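PDB 1XPJ: capsular polysaccharide biosynthesis protein from Vibrio cholerae, which is of unknown function but has the motifs of a haloacid dehalogenase-like hydrolase and probably acts on a phosphorylated substrate. Local coordinates for the interface of chains A and B. Sequence-based numbering; all coordinates share one arbitrary frame. Chains: chain A/B, hypothetical protein.

The C-alpha centres of contacts 1 and 2 lie about 9 Å apart, and both use the stretch running through strand 95-97 of chain A and the two aspartates that follow. In contact 2 this strand enters the sheet of chain B between strand 3-6 and strand 101-102; in contact 1 the backbone of the two aspartates just after it meets B:Thr11, in the partner's motif loop. Helix 104-109 of chain B serves both, through B:Pro104 at its start and B:Phe107 further along. With the twin contacts, the arrangement suggests a strand-exchanged dimer with composite active sites, although the assembly alone does not prove this for solution.

Contact 1: the interface of chains A and B. Residues chain A 98-99, 122; chain B 11, 103-104.
B:Pro104, the first residue of helix 104-109, turns its pyrrolidine ring into the angle between A:Glu122 and the A:Asp98-A:Asp99 backbone. Followed round the ring, CB stands 4.1 Å from the carboxylate oxygen OE2 of A:Glu122. CG is nearer to that oxygen, at 3.6 Å from A:Glu122 OE2, and also meets CB of A:Asp99. CD, where the ring closes on the backbone nitrogen, packs against the main chain: it is 3.4 Å from both A:Asp98 O and A:Asp99 CA. The ring thus lies between a carboxylate and a peptide and fills the corner without polar bonding.

B:Arg103 continues this surface. Its CB lies 3.4 Å from A:Glu122 OE1, while its CG faces the carbonyl oxygen of A:Asp98. The arginine then bends at chi3 (-74°), and its NE remains 4.5 Å from A:Glu122 OE1. The charged atoms are not in contact, and the carboxylate and guanidinium planes stand 67° apart; any attraction between them is probably longer-range rather than a salt bridge.

At the other end, B:Thr11 closes the DxDGT motif of the HAD family. Its hydroxyl OG1, beside the backbone N at chi1 -64°, receives a weak, bent hydrogen bond from the amide N of A:Asp99. A:Asp98 and A:Asp99 match the family's acidic motif IV, which usually helps bind magnesium, so the site appears to draw on both chains. No metal is modelled between them; the two carboxylates lie near each other, with A:Asp98 OD1 3.5 Å from A:Asp99 OD1.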
ATOM      1  N   ASP A  98      15.431   7.489  11.904  1.00 22.65           N
ATOM      2  CA  ASP A  98      15.663   6.054  11.748  1.00 22.38           C
ATOM      3  C   ASP A  98      17.050   5.679  12.276  1.00 21.90           C
ATOM      4  O   ASP A  98      18.034   6.318  11.893  1.00 21.92           O
ATOM      5  CB  ASP A  98      15.573   5.687  10.257  1.00 22.19           C
ATOM      6  CG  ASP A  98      15.326   4.211  10.031  1.00 23.98           C
ATOM      7  OD1 ASP A  98      15.935   3.367  10.745  1.00 23.99           O
ATOM      8  OD2 ASP A  98      14.537   3.793   9.142  1.00 27.12           O
ATOM      9  N   ASP A  99      17.137   4.648  13.123  1.00 20.93           N
ATOM     10  CA  ASP A  99      18.428   4.194  13.651  1.00 20.76           C
ATOM     11  C   ASP A  99      19.342   3.527  12.616  1.00 21.07           C
ATOM     12  O   ASP A  99      20.540   3.406  12.853  1.00 20.59           O
ATOM     13  CB  ASP A  99      18.275   3.328  14.917  1.00 20.93           C
ATOM     14  CG  ASP A  99      17.740   1.926  14.638  1.00 20.68           C
ATOM     15  OD1 ASP A  99      17.116   1.703  13.592  1.00 24.49           O
ATOM     16  OD2 ASP A  99      17.879   0.975  15.429  1.00 19.84           O
ATOM     17  N   GLU A 122      24.817   3.748  18.027  1.00 28.31           N
ATOM     18  CA  GLU A 122      23.432   4.140  18.292  1.00 28.86           C
ATOM     19  C   GLU A 122      22.796   3.300  19.401  1.00 29.40           C
ATOM     20  O   GLU A 122      21.790   3.700  19.996  1.00 29.85           O
ATOM     21  CB  GLU A 122      22.598   4.000  17.010  1.00 28.78           C
ATOM     22  CG  GLU A 122      22.552   5.246  16.127  0.50 28.17           C
ATOM     23  CD  GLU A 122      21.891   6.451  16.789  0.50 27.12           C
ATOM     24  OE1 GLU A 122      22.288   7.588  16.463  0.50 26.56           O
ATOM     25  OE2 GLU A 122      20.976   6.272  17.622  0.50 26.33           O
TER
ATOM     26  N   THR B  11      14.393   3.288  17.524  1.00 24.50           N
ATOM     27  CA  THR B  11      14.324   4.740  17.418  1.00 24.52           C
ATOM     28  C   THR B  11      13.570   5.297  18.609  1.00 24.15           C
ATOM     29  O   THR B  11      14.083   6.158  19.322  1.00 24.00           O
ATOM     30  CB  THR B  11      13.620   5.134  16.098  1.00 24.82           C
ATOM     31  OG1 THR B  11      14.421   4.695  14.993  1.00 26.80           O
ATOM     32  CG2 THR B  11      13.559   6.644  15.928  1.00 24.16           C
ATOM     33  N   ARG B 103      19.581  10.106  12.349  1.00 21.31           N
ATOM     34  CA  ARG B 103      19.610   9.058  13.351  1.00 21.04           C
ATOM     35  C   ARG B 103      19.068   9.575  14.695  1.00 20.42           C
ATOM     36  O   ARG B 103      19.219  10.753  15.018  1.00 19.91           O
ATOM     37  CB  ARG B 103      21.034   8.518  13.480  1.00 21.33           C
ATOM     38  CG  ARG B 103      21.522   7.805  12.202  0.50 19.76           C
ATOM     39  CD  ARG B 103      22.921   7.152  12.321  0.50 18.96           C
ATOM     40  NE  ARG B 103      24.002   8.135  12.317  0.50 16.71           N
ATOM     41  CZ  ARG B 103      24.480   8.729  11.228  0.50 16.81           C
ATOM     42  NH1 ARG B 103      23.978   8.444  10.033  0.50 17.05           N
ATOM     43  NH2 ARG B 103      25.467   9.614  11.331  0.50 16.26           N
ATOM     44  N   PRO B 104      18.416   8.703  15.463  1.00 20.42           N
ATOM     45  CA  PRO B 104      17.755   9.125  16.710  1.00 20.24           C
ATOM     46  C   PRO B 104      18.670   9.873  17.674  1.00 20.06           C
ATOM     47  O   PRO B 104      18.181  10.799  18.328  1.00 19.99           O
ATOM     48  CB  PRO B 104      17.207   7.814  17.324  1.00 20.38           C
ATOM     49  CG  PRO B 104      17.569   6.697  16.407  1.00 20.10           C
ATOM     50  CD  PRO B 104      18.204   7.272  15.170  1.00 20.48           C
TER

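Contact 2: the interface of chains A and B. Residues chain A 95-97; chain B 4, 101-102, 107, 115.
The ring of A:Phe95 is clamped between two aliphatic groups of chain B. B:Leu4 places CD1 over one face, 3.7 Å from the centroid of the A:Phe95 ring and displaced toward its rim, and B:Ile115 brings CG2 over the opposite face. CD1 of B:Phe107 meets the ring edge in its plane, while CG2 of B:Val102 lies 3.7 Å from A:Phe95 CE1. A chi1 of 55°, with CG between the backbone N and the carbonyl carbon, carries the phenyl group into this clamp.

Next to it, the tip of A:Ile97, CD1, sits over the middle of the B:Phe107 ring, 3.5 Å from its centroid. Chi1 of 173° holds the B:Phe107 ring anti to its own backbone N and presents that face; the two side chains cross at about a right angle. B:Val102 runs alongside A:Ile97, its CG2 touching CG1.

A:Tyr96 marks the looser side. Its phenol turns away from this apolar cluster, and the residue contributes through its backbone: its O accepts a nearly straight hydrogen bond, 2.9 Å, from the N of B:Val102. Small B:Ala101 adds little covering here.

Strand 95-97 of chain A pairs in parallel with strands 3-6 and 101-102 of chain B, so it completes the partner's central sheet of the HAD-like Rossmannoid fold, with helices 104-109 and 112-122 packed over its apolar face.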
ATOM      1  N   PHE A  95      11.388  15.606   7.846  1.00 25.16           N
ATOM      2  CA  PHE A  95      12.498  14.658   7.678  1.00 24.79           C
ATOM      3  C   PHE A  95      12.206  13.294   8.296  1.00 25.46           C
ATOM      4  O   PHE A  95      11.212  13.108   9.023  1.00 25.63           O
ATOM      5  CB  PHE A  95      13.847  15.225   8.186  1.00 24.81           C
ATOM      6  CG  PHE A  95      13.841  15.715   9.642  1.00 21.95           C
ATOM      7  CD1 PHE A  95      14.218  14.868  10.679  1.00 21.63           C
ATOM      8  CD2 PHE A  95      13.506  17.018   9.950  1.00 19.77           C
ATOM      9  CE1 PHE A  95      14.226  15.317  12.018  1.00 21.68           C
ATOM     10  CE2 PHE A  95      13.516  17.483  11.265  1.00 19.46           C
ATOM     11  CZ  PHE A  95      13.883  16.643  12.300  1.00 19.90           C
ATOM     12  N   TYR A  96      13.077  12.341   7.992  1.00 25.51           N
ATOM     13  CA  TYR A  96      12.922  10.988   8.468  1.00 26.08           C
ATOM     14  C   TYR A  96      13.835  10.761   9.663  1.00 25.15           C
ATOM     15  O   TYR A  96      14.934  11.315   9.698  1.00 25.47           O
ATOM     16  CB  TYR A  96      13.199  10.014   7.336  1.00 26.62           C
ATOM     17  CG  TYR A  96      12.285  10.247   6.155  1.00 31.05           C
ATOM     18  CD1 TYR A  96      11.146   9.457   5.962  1.00 33.29           C
ATOM     19  CD2 TYR A  96      12.544  11.279   5.229  1.00 34.40           C
ATOM     20  CE1 TYR A  96      10.282   9.677   4.876  1.00 34.84           C
ATOM     21  CE2 TYR A  96      11.686  11.512   4.141  1.00 35.19           C
ATOM     22  CZ  TYR A  96      10.556  10.705   3.973  1.00 36.20           C
ATOM     23  OH  TYR A  96       9.703  10.921   2.899  1.00 37.52           O
ATOM     24  N   ILE A  97      13.350  10.007  10.654  1.00 23.71           N
ATOM     25  CA  ILE A  97      14.171   9.575  11.796  1.00 23.00           C
ATOM     26  C   ILE A  97      14.212   8.038  11.857  1.00 23.14           C
ATOM     27  O   ILE A  97      13.157   7.379  11.878  1.00 22.53           O
ATOM     28  CB  ILE A  97      13.646  10.141  13.149  1.00 22.87           C
ATOM     29  CG1 ILE A  97      13.498  11.671  13.085  1.00 21.66           C
ATOM     30  CG2 ILE A  97      14.568   9.712  14.306  1.00 21.55           C
ATOM     31  CD1 ILE A  97      12.606  12.238  14.159  1.00 20.16           C
TER
ATOM     32  N   LEU B   4       7.285  14.764  10.657  1.00 21.35           N
ATOM     33  CA  LEU B   4       8.367  13.886  11.010  1.00 20.55           C
ATOM     34  C   LEU B   4       7.890  12.462  10.706  1.00 20.78           C
ATOM     35  O   LEU B   4       6.782  12.069  11.108  1.00 19.85           O
ATOM     36  CB  LEU B   4       8.709  14.030  12.491  1.00 20.09           C
ATOM     37  CG  LEU B   4       9.993  14.754  12.906  0.50 20.81           C
ATOM     38  CD1 LEU B   4      10.357  15.905  11.962  0.50 20.10           C
ATOM     39  CD2 LEU B   4       9.860  15.259  14.352  0.50 20.10           C
ATOM     40  N   ALA B 101      17.492  12.129   6.087  1.00 21.44           N
ATOM     41  CA  ALA B 101      17.459  11.168   7.176  1.00 21.60           C
ATOM     42  C   ALA B 101      18.328  11.610   8.342  1.00 21.70           C
ATOM     43  O   ALA B 101      19.470  12.008   8.137  1.00 21.80           O
ATOM     44  CB  ALA B 101      17.925   9.827   6.684  1.00 21.92           C
ATOM     45  N   VAL B 102      17.785  11.541   9.558  1.00 21.27           N
ATOM     46  CA  VAL B 102      18.604  11.634  10.760  1.00 21.58           C
ATOM     47  C   VAL B 102      18.483  10.404  11.656  1.00 21.50           C
ATOM     48  O   VAL B 102      17.441   9.746  11.709  1.00 21.42           O
ATOM     49  CB  VAL B 102      18.374  12.948  11.613  1.00 22.20           C
ATOM     50  CG1 VAL B 102      18.524  14.215  10.750  1.00 21.78           C
ATOM     51  CG2 VAL B 102      17.048  12.918  12.366  1.00 21.16           C
ATOM     52  N   PHE B 107      18.885  13.451  16.301  1.00 19.46           N
ATOM     53  CA  PHE B 107      17.603  14.123  16.534  1.00 19.45           C
ATOM     54  C   PHE B 107      17.442  14.588  17.969  1.00 19.90           C
ATOM     55  O   PHE B 107      16.862  15.642  18.213  1.00 19.87           O
ATOM     56  CB  PHE B 107      16.451  13.171  16.182  1.00 19.47           C
ATOM     57  CG  PHE B 107      15.069  13.692  16.533  1.00 18.55           C
ATOM     58  CD1 PHE B 107      14.536  14.814  15.892  1.00 17.95           C
ATOM     59  CD2 PHE B 107      14.282  13.029  17.482  1.00 18.26           C
ATOM     60  CE1 PHE B 107      13.242  15.281  16.204  1.00 16.88           C
ATOM     61  CE2 PHE B 107      12.977  13.483  17.785  1.00 17.82           C
ATOM     62  CZ  PHE B 107      12.465  14.607  17.142  1.00 16.13           C
ATOM     63  N   ILE B 115      19.827  20.694  12.480  1.00 22.60           N
ATOM     64  CA  ILE B 115      19.337  19.616  11.633  1.00 22.13           C
ATOM     65  C   ILE B 115      19.211  20.134  10.196  1.00 21.93           C
ATOM     66  O   ILE B 115      19.567  19.438   9.238  1.00 21.34           O
ATOM     67  CB  ILE B 115      18.012  19.028  12.171  1.00 22.18           C
ATOM     68  CG1 ILE B 115      18.303  18.064  13.315  1.00 22.15           C
ATOM     69  CG2 ILE B 115      17.252  18.277  11.079  1.00 21.80           C
ATOM     70  CD1 ILE B 115      17.102  17.758  14.154  1.00 22.13           C
TER